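Local coordinates for tailspike protein (Acinetobacter phage vB_ApiP_P1, PDB 6E1R) that probably recognises and hydrolyses the capsular polysaccharide of its Acinetobacter baumannii host as a trimeric spike, at residues 480-492 with 503-517. Numbering follows the deposited sequence.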
loop_
_atom_site.group_PDB
_atom_site.type_symbol
_atom_site.label_atom_id
_atom_site.label_comp_id
_atom_site.label_asym_id
_atom_site.label_seq_id
_atom_site.Cartn_x
_atom_site.Cartn_y
_atom_site.Cartn_z
ATOM N N ALA A 480 44.005 -24.108 7.164
ATOM C CA ALA A 480 44.697 -25.193 6.484
ATOM C C ALA A 480 45.802 -25.745 7.376
ATOM O O ALA A 480 46.653 -24.996 7.863
ATOM C CB ALA A 480 45.277 -24.710 5.156
ATOM N N GLY A 481 45.782 -27.060 7.589
ATOM C CA GLY A 481 46.782 -27.722 8.400
ATOM C C GLY A 481 46.559 -27.662 9.894
ATOM O O GLY A 481 47.464 -28.024 10.653
ATOM N N THR A 482 45.386 -27.223 10.343
ATOM C CA THR A 482 45.100 -27.151 11.770
ATOM C C THR A 482 44.824 -28.547 12.316
ATOM O O THR A 482 44.039 -29.304 11.736
ATOM C CB THR A 482 43.904 -26.234 12.033
ATOM O OG1 THR A 482 44.233 -24.893 11.649
ATOM C CG2 THR A 482 43.526 -26.254 13.508
ATOM N N ASN A 483 45.476 -28.888 13.427
ATOM C CA ASN A 483 45.224 -30.166 14.077
ATOM C C ASN A 483 43.769 -30.249 14.518
ATOM O O ASN A 483 43.273 -29.373 15.232
ATOM C CB ASN A 483 46.153 -30.344 15.277
ATOM C CG ASN A 483 47.607 -30.481 14.874
ATOM O OD1 ASN A 483 47.917 -30.839 13.737
ATOM N ND2 ASN A 483 48.508 -30.200 15.807
ATOM N N SER A 484 43.083 -31.306 14.086
ATOM C CA SER A 484 41.651 -31.439 14.300
ATOM C C SER A 484 41.321 -32.835 14.808
ATOM O O SER A 484 42.041 -33.801 14.540
ATOM C CB SER A 484 40.864 -31.155 13.011
ATOM O OG SER A 484 39.483 -31.417 13.186
ATOM N N ALA A 485 40.222 -32.925 15.552
ATOM C CA ALA A 485 39.712 -34.196 16.043
ATOM C C ALA A 485 38.208 -34.077 16.227
ATOM O O ALA A 485 37.709 -33.031 16.650
ATOM C CB ALA A 485 40.380 -34.603 17.361
ATOM N N VAL A 486 37.491 -35.151 15.907
ATOM C CA VAL A 486 36.039 -35.190 16.010
ATOM C C VAL A 486 35.652 -36.287 16.992
ATOM O O VAL A 486 36.296 -37.341 17.047
ATOM C CB VAL A 486 35.364 -35.410 14.638
ATOM C CG1 VAL A 486 35.661 -34.243 13.717
ATOM C CG2 VAL A 486 35.824 -36.713 14.012
ATOM N N TYR A 487 34.615 -36.026 17.781
ATOM C CA TYR A 487 34.135 -36.963 18.785
ATOM C C TYR A 487 32.621 -37.071 18.684
ATOM O O TYR A 487 31.929 -36.064 18.509
ATOM C CB TYR A 487 34.534 -36.518 20.199
ATOM C CG TYR A 487 36.018 -36.277 20.377
ATOM C CD1 TYR A 487 36.589 -35.058 20.029
ATOM C CD2 TYR A 487 36.846 -37.259 20.902
ATOM C CE1 TYR A 487 37.940 -34.828 20.189
ATOM C CE2 TYR A 487 38.202 -37.037 21.069
ATOM C CZ TYR A 487 38.742 -35.819 20.710
ATOM O OH TYR A 487 40.088 -35.589 20.872
ATOM N N GLU A 488 32.113 -38.293 18.798
ATOM C CA GLU A 488 30.681 -38.561 18.759
ATOM C C GLU A 488 30.263 -39.066 20.133
ATOM O O GLU A 488 30.721 -40.126 20.572
ATOM C CB GLU A 488 30.351 -39.589 17.676
ATOM C CG GLU A 488 28.867 -39.826 17.448
ATOM C CD GLU A 488 28.258 -38.828 16.476
ATOM O OE1 GLU A 488 28.790 -37.704 16.352
ATOM O OE2 GLU A 488 27.249 -39.174 15.825
ATOM N N LEU A 489 29.396 -38.312 20.808
ATOM C CA LEU A 489 29.061 -38.580 22.200
ATOM C C LEU A 489 27.556 -38.724 22.365
ATOM O O LEU A 489 26.789 -37.912 21.841
ATOM C CB LEU A 489 29.581 -37.466 23.116
ATOM C CG LEU A 489 31.060 -37.102 22.981
ATOM C CD1 LEU A 489 31.391 -35.885 23.832
ATOM C CD2 LEU A 489 31.945 -38.282 23.356
ATOM N N LEU A 490 27.145 -39.755 23.099
ATOM C CA LEU A 490 25.773 -39.905 23.565
ATOM C C LEU A 490 25.710 -39.498 25.030
ATOM O O LEU A 490 26.474 -40.013 25.851
ATOM C CB LEU A 490 25.284 -41.343 23.404
ATOM C CG LEU A 490 24.761 -41.768 22.034
ATOM C CD1 LEU A 490 24.199 -43.182 22.099
ATOM C CD2 LEU A 490 23.712 -40.790 21.528
ATOM N N VAL A 491 24.807 -38.577 25.354
ATOM C CA VAL A 491 24.702 -38.055 26.709
ATOM C C VAL A 491 23.256 -38.123 27.174
ATOM O O VAL A 491 22.315 -38.007 26.382
ATOM C CB VAL A 491 25.235 -36.608 26.814
ATOM C CG1 VAL A 491 26.721 -36.564 26.495
ATOM C CG2 VAL A 491 24.453 -35.680 25.890
ATOM N N THR A 492 23.091 -38.319 28.479
ATOM C CA THR A 492 21.804 -38.252 29.157
ATOM C C THR A 492 22.078 -38.198 30.652
ATOM O O THR A 492 23.172 -38.543 31.108
ATOM C CB THR A 492 20.902 -39.444 28.813
ATOM O OG1 THR A 492 19.618 -39.265 29.427
ATOM C CG2 THR A 492 21.517 -40.744 29.306
ATOM N N ILE A 503 30.694 -42.651 21.192
ATOM C CA ILE A 503 30.339 -43.561 20.109
ATOM C C ILE A 503 31.533 -43.793 19.190
ATOM O O ILE A 503 31.743 -44.907 18.691
ATOM C CB ILE A 503 29.125 -43.013 19.337
ATOM C CG1 ILE A 503 27.837 -43.218 20.133
ATOM C CG2 ILE A 503 29.014 -43.656 17.978
ATOM C CD1 ILE A 503 26.589 -43.030 19.296
ATOM N N GLY A 504 32.338 -42.762 18.961
ATOM C CA GLY A 504 33.485 -42.904 18.085
ATOM C C GLY A 504 34.318 -41.643 18.083
ATOM O O GLY A 504 33.996 -40.654 18.746
ATOM N N SER A 505 35.410 -41.697 17.325
ATOM C CA SER A 505 36.326 -40.570 17.228
ATOM C C SER A 505 37.152 -40.713 15.959
ATOM O O SER A 505 37.226 -41.791 15.362
ATOM C CB SER A 505 37.239 -40.477 18.455
ATOM O OG SER A 505 38.114 -41.591 18.525
ATOM N N ALA A 506 37.772 -39.607 15.557
ATOM C CA ALA A 506 38.653 -39.594 14.398
ATOM C C ALA A 506 39.593 -38.405 14.512
ATOM O O ALA A 506 39.245 -37.374 15.096
ATOM C CB ALA A 506 37.864 -39.532 13.084
ATOM N N GLY A 507 40.785 -38.560 13.952
ATOM C CA GLY A 507 41.788 -37.518 13.984
ATOM C C GLY A 507 42.834 -37.739 15.058
ATOM O O GLY A 507 43.070 -38.853 15.533
ATOM N N LEU A 508 43.476 -36.636 15.444
ATOM C CA LEU A 508 44.551 -36.663 16.436
ATOM C C LEU A 508 43.929 -36.741 17.828
ATOM O O LEU A 508 43.745 -35.742 18.527
ATOM C CB LEU A 508 45.452 -35.444 16.281
ATOM C CG LEU A 508 45.961 -35.199 14.858
ATOM C CD1 LEU A 508 46.791 -33.928 14.790
ATOM C CD2 LEU A 508 46.755 -36.392 14.354
ATOM N N THR A 509 43.609 -37.968 18.237
ATOM C CA THR A 509 42.879 -38.225 19.472
ATOM C C THR A 509 43.730 -38.909 20.536
ATOM O O THR A 509 43.196 -39.312 21.575
ATOM C CB THR A 509 41.634 -39.068 19.185
ATOM O OG1 THR A 509 42.016 -40.284 18.530
ATOM C CG2 THR A 509 40.664 -38.304 18.297
ATOM N N SER A 510 45.036 -39.050 20.310
ATOM C CA SER A 510 45.891 -39.806 21.216
ATOM C C SER A 510 46.891 -38.948 21.976
ATOM O O SER A 510 47.518 -39.451 22.915
ATOM C CB SER A 510 46.649 -40.893 20.440
ATOM O OG SER A 510 45.754 -41.846 19.896
ATOM N N GLY A 511 47.059 -37.683 21.607
ATOM C CA GLY A 511 47.964 -36.816 22.337
ATOM C C GLY A 511 49.428 -37.106 22.106
ATOM O O GLY A 511 50.240 -36.920 23.017
ATOM N N ALA A 512 49.790 -37.561 20.903
ATOM C CA ALA A 512 51.191 -37.841 20.607
ATOM C C ALA A 512 52.041 -36.581 20.682
ATOM O O ALA A 512 53.247 -36.660 20.940
ATOM C CB ALA A 512 51.317 -38.490 19.229
ATOM N N ALA A 513 51.436 -35.418 20.457
ATOM C CA ALA A 513 52.107 -34.134 20.585
ATOM C C ALA A 513 51.230 -33.193 21.400
ATOM O O ALA A 513 50.050 -33.459 21.641
ATOM C CB ALA A 513 52.424 -33.525 19.213
ATOM N N ALA A 514 51.828 -32.082 21.835
ATOM C CA ALA A 514 51.099 -31.128 22.665
ATOM C C ALA A 514 49.988 -30.439 21.882
ATOM O O ALA A 514 48.924 -30.142 22.438
ATOM C CB ALA A 514 52.064 -30.099 23.250
ATOM N N SER A 515 50.212 -30.177 20.597
ATOM C CA SER A 515 49.261 -29.448 19.768
ATOM C C SER A 515 48.126 -30.319 19.238
ATOM O O SER A 515 47.331 -29.839 18.423
ATOM C CB SER A 515 49.992 -28.785 18.598
ATOM O OG SER A 515 50.633 -29.753 17.784
ATOM N N HIS A 516 48.027 -31.575 19.673
ATOM C CA HIS A 516 46.963 -32.442 19.173
ATOM C C HIS A 516 45.702 -32.257 20.009
ATOM O O HIS A 516 45.776 -32.286 21.243
ATOM C CB HIS A 516 47.393 -33.902 19.206
ATOM C CG HIS A 516 48.522 -34.222 18.276
ATOM N ND1 HIS A 516 48.977 -35.507 18.072
ATOM C CD2 HIS A 516 49.284 -33.424 17.490
ATOM C CE1 HIS A 516 49.972 -35.486 17.203
ATOM N NE2 HIS A 516 50.178 -34.235 16.835
ATOM N N PRO A 517 44.538 -32.065 19.385
ATOM C CA PRO A 517 43.284 -31.862 20.144
ATOM C C PRO A 517 42.701 -33.172 20.665
ATOM O O PRO A 517 41.624 -33.629 20.266
ATOM C CB PRO A 517 42.383 -31.185 19.108
ATOM C CG PRO A 517 42.839 -31.759 17.809
ATOM C CD PRO A 517 44.328 -31.955 17.931
#
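An antiparallel beta hairpin of strands 484-494 and 497-507 pairs 484-492 with 503-507, running at 175° to each other, and the loop after the second strand folds back over the start of the first. V486 and A506 form a hydrogen-bonded pair: V486 N donates to A506 O (2.9 Å), and A506 N returns a bond to V486 O. On the face that carries V486, A506 and E488, V486 CG2 rests on the small methyl of A506. Further along, I503 and G504 both face E488 in a classic beta bulge, where E488 O takes I503 N and, weakly, G504 N. The isoleucine swings CD1 across to L490 CG (3.5 Å), while its CB lies alongside E488 CG. E488 is bent at chi2 (86°), and its carboxylate reaches R467 of the second subunit in a salt bridge.

The hairpin belongs to the C-terminal antiparallel domain, beyond the parallel beta-helix typical of tailspikes, and 497-507 is an outermost strand of its sheet within the chain. I503 meets I503 of both other subunits, placing this edge at the trimer interface, where a branched apolar side chain fits well.

On the face of Y487 and S505, Y487 extends past T509 CG2, and its OH donates to P517 O (2.6 Å), in the carbonyl plane and on a lone pair; the same hydroxyl also bonds F519 N. G507 suits the strand's end: with phi at 100° and psi extended, a CB would press against A506 O. Beyond it, the flat amide of N483 aims ND2 almost straight at S515 O (2.9 Å), which lies near the amide plane, though the donor sits above the carbonyl plane. P517 CD packs on N483 CB (3.6 Å), and its CG touches A485 CB.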